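Local coordinates for protein inulin fructotransferase (Bacillus sp. snu-7, PDB 2INV) that probably depolymerises inulin by intramolecular fructosyl transfer, releasing a cyclic di-fructose anhydride, and folds as a right-handed parallel beta-helix, at residues A[168-173]-A[190-195]; A[320-325]-A[359-364]. All coordinates share one frame; numbering follows the deposited sequence.

Contact 1. Residues A[168-173]-A[190-195]. With FRU (beta-D-fructofuranose), chain E.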
ATOM      1  N   SER A 168     -17.288  10.254  17.471  1.00 16.98           N
ATOM      2  CA  SER A 168     -16.714  11.550  17.836  1.00 17.26           C
ATOM      3  C   SER A 168     -15.520  11.859  16.952  1.00 16.96           C
ATOM      4  O   SER A 168     -14.892  10.949  16.411  1.00 15.24           O
ATOM      5  CB  SER A 168     -16.279  11.556  19.304  1.00 17.21           C
ATOM      6  OG  SER A 168     -17.324  11.093  20.147  1.00 20.33           O
ATOM      7  N   ASP A 169     -15.190  13.139  16.813  1.00 16.35           N
ATOM      8  CA  ASP A 169     -14.053  13.504  15.983  1.00 16.01           C
ATOM      9  C   ASP A 169     -12.843  12.793  16.538  1.00 14.98           C
ATOM     10  O   ASP A 169     -12.617  12.748  17.752  1.00 14.22           O
ATOM     11  CB  ASP A 169     -13.866  15.013  15.955  1.00 15.96           C
ATOM     12  CG  ASP A 169     -15.052  15.716  15.317  1.00 18.32           C
ATOM     13  OD1 ASP A 169     -15.873  15.023  14.667  1.00 18.32           O
ATOM     14  OD2 ASP A 169     -15.173  16.953  15.449  1.00 19.31           O
ATOM     15  N   ASN A 170     -12.068  12.227  15.628  1.00 14.11           N
ATOM     16  CA  ASN A 170     -10.913  11.435  16.005  1.00 13.04           C
ATOM     17  C   ASN A 170      -9.657  11.830  15.252  1.00 13.30           C
ATOM     18  O   ASN A 170      -9.715  12.377  14.153  1.00 12.96           O
ATOM     19  CB  ASN A 170     -11.226   9.982  15.692  1.00 13.31           C
ATOM     20  CG  ASN A 170     -11.764   9.810  14.278  1.00 12.77           C
ATOM     21  OD1 ASN A 170     -11.030   9.444  13.360  1.00 12.57           O
ATOM     22  ND2 ASN A 170     -13.049  10.100  14.095  1.00 11.89           N
ATOM     23  N   ASP A 171      -8.508  11.563  15.856  1.00 12.95           N
ATOM     24  CA  ASP A 171      -7.263  11.858  15.189  1.00 13.39           C
ATOM     25  C   ASP A 171      -6.313  10.678  15.200  1.00 12.50           C
ATOM     26  O   ASP A 171      -6.119  10.012  16.209  1.00 12.21           O
ATOM     27  CB  ASP A 171      -6.567  13.073  15.791  1.00 14.11           C
ATOM     28  CG  ASP A 171      -5.391  13.522  14.949  1.00 16.86           C
ATOM     29  OD1 ASP A 171      -5.471  13.380  13.705  1.00 15.88           O
ATOM     30  OD2 ASP A 171      -4.388  14.017  15.510  1.00 18.68           O
ATOM     31  N   SER A 172      -5.745  10.435  14.029  1.00 12.61           N
ATOM     32  CA  SER A 172      -4.779   9.377  13.792  1.00 12.01           C
ATOM     33  C   SER A 172      -5.273   7.971  14.117  1.00 11.97           C
ATOM     34  O   SER A 172      -4.541   7.178  14.711  1.00 10.73           O
ATOM     35  CB  SER A 172      -3.503   9.663  14.577  1.00 12.61           C
ATOM     36  OG  SER A 172      -2.389   9.074  13.933  1.00 12.44           O
ATOM     37  N   PHE A 173      -6.500   7.639  13.725  1.00 11.48           N
ATOM     38  CA  PHE A 173      -6.999   6.297  13.992  1.00 10.64           C
ATOM     39  C   PHE A 173      -6.391   5.359  12.964  1.00 11.52           C
ATOM     40  O   PHE A 173      -6.016   5.793  11.866  1.00 10.53           O
ATOM     41  CB  PHE A 173      -8.525   6.268  13.930  1.00 10.48           C
ATOM     42  CG  PHE A 173      -9.186   6.602  15.247  1.00 10.62           C
ATOM     43  CD1 PHE A 173      -8.556   7.439  16.162  1.00  9.23           C
ATOM     44  CD2 PHE A 173     -10.443   6.106  15.560  1.00 10.84           C
ATOM     45  CE1 PHE A 173      -9.167   7.777  17.365  1.00 10.28           C
ATOM     46  CE2 PHE A 173     -11.064   6.436  16.759  1.00 11.03           C
ATOM     47  CZ  PHE A 173     -10.428   7.276  17.667  1.00 10.57           C
ATOM     48  N   ARG A 190     -16.941   9.024  11.620  1.00 12.55           N
ATOM     49  CA  ARG A 190     -17.342  10.412  11.478  1.00 11.84           C
ATOM     50  C   ARG A 190     -16.242  11.355  11.944  1.00 10.99           C
ATOM     51  O   ARG A 190     -15.585  11.092  12.936  1.00  9.15           O
ATOM     52  CB  ARG A 190     -18.610  10.616  12.309  1.00 13.00           C
ATOM     53  CG  ARG A 190     -19.357  11.889  12.028  1.00 13.75           C
ATOM     54  CD  ARG A 190     -20.732  11.822  12.608  1.00 16.00           C
ATOM     55  NE  ARG A 190     -21.610  12.776  11.943  1.00 17.07           N
ATOM     56  CZ  ARG A 190     -22.515  12.450  11.030  1.00 17.52           C
ATOM     57  NH1 ARG A 190     -22.661  11.186  10.678  1.00 15.96           N
ATOM     58  NH2 ARG A 190     -23.262  13.391  10.471  1.00 18.94           N
ATOM     59  N   GLY A 191     -16.057  12.462  11.234  1.00 10.84           N
ATOM     60  CA  GLY A 191     -15.030  13.419  11.613  1.00 11.84           C
ATOM     61  C   GLY A 191     -13.640  12.827  11.739  1.00 12.89           C
ATOM     62  O   GLY A 191     -12.930  13.080  12.711  1.00 13.74           O
ATOM     63  N   ALA A 192     -13.260  12.032  10.747  1.00 13.99           N
ATOM     64  CA  ALA A 192     -11.950  11.389  10.726  1.00 14.66           C
ATOM     65  C   ALA A 192     -10.889  12.365  10.232  1.00 14.54           C
ATOM     66  O   ALA A 192     -11.122  13.162   9.327  1.00 15.02           O
ATOM     67  CB  ALA A 192     -11.988  10.161   9.835  1.00 14.26           C
ATOM     68  N   ASP A 193      -9.720  12.289  10.850  1.00 14.28           N
ATOM     69  CA  ASP A 193      -8.593  13.154  10.549  1.00 13.37           C
ATOM     70  C   ASP A 193      -7.326  12.294  10.628  1.00 12.65           C
ATOM     71  O   ASP A 193      -7.022  11.729  11.676  1.00 12.33           O
ATOM     72  CB  ASP A 193      -8.609  14.297  11.574  1.00 15.33           C
ATOM     73  CG  ASP A 193      -7.465  15.275  11.405  1.00 17.79           C
ATOM     74  OD1 ASP A 193      -6.828  15.305  10.325  1.00 16.01           O
ATOM     75  OD2 ASP A 193      -7.204  16.039  12.366  1.00 19.94           O
ATOM     76  N   ALA A 194      -6.618  12.182   9.503  1.00 11.61           N
ATOM     77  CA  ALA A 194      -5.397  11.381   9.407  1.00 12.04           C
ATOM     78  C   ALA A 194      -5.712   9.920   9.695  1.00 12.05           C
ATOM     79  O   ALA A 194      -4.881   9.185  10.239  1.00 11.95           O
ATOM     80  CB  ALA A 194      -4.347  11.889  10.381  1.00 11.48           C
ATOM     81  N   LEU A 195      -6.925   9.518   9.332  1.00 11.26           N
ATOM     82  CA  LEU A 195      -7.379   8.155   9.536  1.00 13.03           C
ATOM     83  C   LEU A 195      -6.759   7.219   8.529  1.00 13.36           C
ATOM     84  O   LEU A 195      -6.458   7.595   7.393  1.00 13.39           O
ATOM     85  CB  LEU A 195      -8.900   8.049   9.396  1.00 11.92           C
ATOM     86  CG  LEU A 195      -9.432   6.613   9.243  1.00 12.56           C
ATOM     87  CD1 LEU A 195      -9.311   5.874  10.563  1.00 10.62           C
ATOM     88  CD2 LEU A 195     -10.876   6.645   8.781  1.00 10.93           C
TER
HETATM   89  C1  FRU E   1      -3.546  20.866  12.267  1.00 29.41           C
HETATM   90  C2  FRU E   1      -4.787  20.514  11.341  1.00 30.34           C
HETATM   91  C3  FRU E   1      -5.140  18.999  11.306  1.00 30.67           C
HETATM   92  C4  FRU E   1      -5.644  18.732   9.870  1.00 30.08           C
HETATM   93  C5  FRU E   1      -4.899  19.774   9.087  1.00 29.87           C
HETATM   94  C6  FRU E   1      -5.748  20.693   8.351  1.00 28.67           C
HETATM   95  O1  FRU E   1      -2.745  20.102  12.064  1.00 28.15           O
HETATM   96  O2  FRU E   1      -5.803  21.435  11.682  1.00 29.68           O
HETATM   97  O3  FRU E   1      -5.763  18.143  12.231  1.00 32.87           O
HETATM   98  O4  FRU E   1      -5.439  17.393   9.457  1.00 29.49           O
HETATM   99  O5  FRU E   1      -4.249  20.680  10.043  1.00 30.07           O
HETATM  100  O6  FRU E   1      -5.680  21.391   7.331  1.00 28.33           O
HETATM  101  O   HOH W   1      -8.483   9.171  12.584  1.00 11.14           O
HETATM  102  O   HOH W   2      -3.615   6.793  11.295  1.00 25.32           O
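D171 and D193 come up together on the same side of two neighbouring turns of the beta-helix, their carboxylates inclined by only 25° to each other. D171 OD1 stands 3.4 Å from D193 OD2, an approach of two acceptors; R134 reaches both carboxylates, by a salt bridge to D193 OD2 and a long, weak ion pair to D171 OD2. CG of D193 is anti to the backbone N (chi1 179°), which carries the carboxylate out to the bound fructose, where it takes two hydrogen bonds, one on each oxygen. FRU O4 donates to D193 OD1 at 2.7 Å, and FRU O3 to D193 OD2 at 2.6 Å. R134 and Q216 complete this glycan pocket.

N170 points to the other side, with A192. Its CG sits between the backbone N and the carbonyl carbon (chi1 49°), folding the amide back along its own chain so that ND2 donates an almost straight bond to S168 O (3.1 Å). The amide oxygen, OD1, comes to 3.4 Å from A192 CA and takes a hydrogen from a water, which also donates to D193 O and accepts from F173 N. N170 CB rests over the centre of the F173 ring, 3.4 Å above its plane, and F173 CB in turn touches L195 CD1. Between the backbones, N170 N bonds to G191 O and S172 N to D193 O (3.0 Å).

Strand 170-171 runs parallel to strand 185-193 and, on its other flank, to strand 135-146, whose L135 and I138 pack against F173; H87 of a second subunit hydrogen-bonds S172 O, and M201 of that subunit packs on S172 and A194.

Contact 2. Residues A[320-325]-A[359-364]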
ATOM      1  N   VAL A 320     -19.608   6.003 -14.213  1.00 11.79           N
ATOM      2  CA  VAL A 320     -18.927   7.040 -13.461  1.00 12.14           C
ATOM      3  C   VAL A 320     -19.778   8.289 -13.587  1.00 12.37           C
ATOM      4  O   VAL A 320     -19.993   8.814 -14.690  1.00 13.50           O
ATOM      5  CB  VAL A 320     -17.510   7.300 -14.001  1.00 11.73           C
ATOM      6  CG1 VAL A 320     -16.926   8.547 -13.344  1.00 11.40           C
ATOM      7  CG2 VAL A 320     -16.625   6.097 -13.719  1.00 11.83           C
ATOM      8  N   HIS A 321     -20.250   8.752 -12.435  1.00 12.12           N
ATOM      9  CA  HIS A 321     -21.130   9.903 -12.362  1.00 12.29           C
ATOM     10  C   HIS A 321     -20.454  11.082 -11.660  1.00 11.72           C
ATOM     11  O   HIS A 321     -20.060  10.983 -10.492  1.00 11.89           O
ATOM     12  CB  HIS A 321     -22.387   9.459 -11.621  1.00 12.56           C
ATOM     13  CG  HIS A 321     -23.497  10.453 -11.642  1.00 11.43           C
ATOM     14  ND1 HIS A 321     -23.517  11.572 -10.840  1.00 13.41           N
ATOM     15  CD2 HIS A 321     -24.648  10.481 -12.355  1.00 11.19           C
ATOM     16  CE1 HIS A 321     -24.634  12.245 -11.055  1.00 12.49           C
ATOM     17  NE2 HIS A 321     -25.336  11.603 -11.968  1.00 14.11           N
ATOM     18  N   ILE A 322     -20.326  12.198 -12.375  1.00 11.91           N
ATOM     19  CA  ILE A 322     -19.673  13.386 -11.824  1.00 12.68           C
ATOM     20  C   ILE A 322     -20.561  14.629 -11.786  1.00 13.14           C
ATOM     21  O   ILE A 322     -21.113  15.061 -12.811  1.00 12.45           O
ATOM     22  CB  ILE A 322     -18.418  13.748 -12.631  1.00 12.74           C
ATOM     23  CG1 ILE A 322     -17.537  12.504 -12.817  1.00 13.76           C
ATOM     24  CG2 ILE A 322     -17.631  14.835 -11.905  1.00 13.12           C
ATOM     25  CD1 ILE A 322     -16.934  11.967 -11.545  1.00 13.50           C
ATOM     26  N   ALA A 323     -20.686  15.193 -10.588  1.00 13.35           N
ATOM     27  CA  ALA A 323     -21.464  16.400 -10.367  1.00 13.52           C
ATOM     28  C   ALA A 323     -20.553  17.251  -9.494  1.00 13.16           C
ATOM     29  O   ALA A 323     -20.455  17.041  -8.283  1.00 14.36           O
ATOM     30  CB  ALA A 323     -22.757  16.087  -9.628  1.00 14.41           C
ATOM     31  N   GLY A 324     -19.870  18.199 -10.122  1.00 12.68           N
ATOM     32  CA  GLY A 324     -18.962  19.069  -9.401  1.00 12.42           C
ATOM     33  C   GLY A 324     -18.093  19.801 -10.403  1.00 13.28           C
ATOM     34  O   GLY A 324     -18.359  19.736 -11.610  1.00 13.44           O
ATOM     35  N   ASP A 325     -17.056  20.483  -9.925  1.00 14.24           N
ATOM     36  CA  ASP A 325     -16.187  21.231 -10.825  1.00 13.44           C
ATOM     37  C   ASP A 325     -14.727  20.795 -10.784  1.00 13.59           C
ATOM     38  O   ASP A 325     -14.250  20.206  -9.812  1.00 13.31           O
ATOM     39  CB  ASP A 325     -16.228  22.730 -10.497  1.00 15.32           C
ATOM     40  CG  ASP A 325     -17.627  23.235 -10.216  1.00 15.31           C
ATOM     41  OD1 ASP A 325     -18.539  23.011 -11.040  1.00 14.98           O
ATOM     42  OD2 ASP A 325     -17.813  23.861  -9.154  1.00 20.74           O
ATOM     43  N   ASP A 359     -18.518  22.746 -13.770  1.00 13.25           N
ATOM     44  CA  ASP A 359     -17.653  23.546 -14.591  1.00 12.32           C
ATOM     45  C   ASP A 359     -16.226  23.041 -14.659  1.00 12.47           C
ATOM     46  O   ASP A 359     -15.666  22.568 -13.661  1.00 12.92           O
ATOM     47  CB  ASP A 359     -17.655  24.967 -14.046  1.00 13.10           C
ATOM     48  CG  ASP A 359     -16.801  25.896 -14.856  1.00 15.41           C
ATOM     49  OD1 ASP A 359     -17.098  26.079 -16.055  1.00 16.37           O
ATOM     50  OD2 ASP A 359     -15.831  26.440 -14.293  1.00 14.72           O
ATOM     51  N   ALA A 360     -15.654  23.136 -15.855  1.00 11.69           N
ATOM     52  CA  ALA A 360     -14.262  22.766 -16.082  1.00 11.53           C
ATOM     53  C   ALA A 360     -13.838  21.311 -15.913  1.00 10.87           C
ATOM     54  O   ALA A 360     -12.639  21.039 -15.814  1.00 11.74           O
ATOM     55  CB  ALA A 360     -13.390  23.630 -15.215  1.00 11.31           C
ATOM     56  N   ASN A 361     -14.772  20.369 -15.899  1.00 11.21           N
ATOM     57  CA  ASN A 361     -14.334  18.998 -15.742  1.00 11.30           C
ATOM     58  C   ASN A 361     -13.539  18.569 -16.956  1.00 11.15           C
ATOM     59  O   ASN A 361     -13.836  18.974 -18.083  1.00 11.86           O
ATOM     60  CB  ASN A 361     -15.519  18.090 -15.458  1.00 10.96           C
ATOM     61  CG  ASN A 361     -16.099  18.338 -14.084  1.00 12.05           C
ATOM     62  OD1 ASN A 361     -15.494  17.985 -13.066  1.00 10.85           O
ATOM     63  ND2 ASN A 361     -17.274  18.955 -14.043  1.00 11.37           N
ATOM     64  N   VAL A 362     -12.496  17.784 -16.706  1.00 11.55           N
ATOM     65  CA  VAL A 362     -11.616  17.318 -17.764  1.00 11.71           C
ATOM     66  C   VAL A 362     -11.602  15.798 -17.836  1.00 11.61           C
ATOM     67  O   VAL A 362     -11.355  15.119 -16.835  1.00 11.54           O
ATOM     68  CB  VAL A 362     -10.190  17.838 -17.524  1.00 12.76           C
ATOM     69  CG1 VAL A 362      -9.246  17.319 -18.591  1.00 13.66           C
ATOM     70  CG2 VAL A 362     -10.197  19.363 -17.515  1.00 11.93           C
ATOM     71  N   VAL A 363     -11.881  15.272 -19.024  1.00 11.03           N
ATOM     72  CA  VAL A 363     -11.910  13.838 -19.241  1.00 11.67           C
ATOM     73  C   VAL A 363     -10.944  13.481 -20.366  1.00 11.66           C
ATOM     74  O   VAL A 363     -11.224  13.729 -21.539  1.00 11.84           O
ATOM     75  CB  VAL A 363     -13.340  13.390 -19.589  1.00 11.49           C
ATOM     76  CG1 VAL A 363     -13.369  11.908 -19.889  1.00 13.26           C
ATOM     77  CG2 VAL A 363     -14.278  13.721 -18.430  1.00 12.63           C
ATOM     78  N   ALA A 364      -9.804  12.903 -19.994  1.00 12.59           N
ATOM     79  CA  ALA A 364      -8.785  12.532 -20.965  1.00 11.87           C
ATOM     80  C   ALA A 364      -8.227  11.119 -20.817  1.00 12.52           C
ATOM     81  O   ALA A 364      -8.155  10.571 -19.717  1.00 12.47           O
ATOM     82  CB  ALA A 364      -7.646  13.541 -20.914  1.00 12.64           C
TER
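D325 OD1 takes the backbone N-H of D359 at 2.7 Å, the shortest polar bond between 320-325 and 359-364. The donor arrives on the anti side of the carboxylate, 23° out of its plane. With CG of D325 anti to its own carbonyl carbon (chi1 -43°), the carboxylate is placed with OD1 at D359 N. D325 CB comes to 3.2 Å from D359 O. The carboxylate of D359 turns elsewhere, its OD1 bonded to T384, and its plane is steeply inclined to that of D325.

In the second bond the roles of main chain and side chain are exchanged. N361 points at the opposite segment, and its ND2 donates to G324 O at 2.8 Å with a nearly straight N-H (172°). That oxygen lies almost in the amide plane, although the donor is tilted from the carbonyl plane of G324. The other end of the amide is held too: N361 OD1 accepts from N327 N and sits 4.0 Å from I322 CG2. An alanine in place of N361 would probably leave G324 O and N327 N without these mates and open a gap beside I322.

At G324 the chain turns a corner after strand 320-323, while 359-361 lead into strand 362-364. Asparagines that bond to the backbone at the turns between coils recur in parallel beta-helices, and N361 is consistent with that role in the right-handed parallel beta-helix of this enzyme.

How the contacts relate
From the N terminus, the chain reaches contact 1 first: after 168-173 it travels through 16 residues, ten of them in strands, and returns at 190-195 beside its starting point, closing one turn of the beta-helix. Contact 2 opens well after that and spans 33 residues between 320-325 and 359-364, again without helix, joining the corner after strand 320-323 to the start of strand 362-370. The two loops are therefore in series, neither nested nor crossed. The centres of contact 1 and contact 2 are about 28 Å apart and the nearest atoms of the two contacts about 19 Å, so they do not touch. Both tie successive parts of the same solenoid together and reach the second subunit, but only contact 1 carries a glycan-pocket residue.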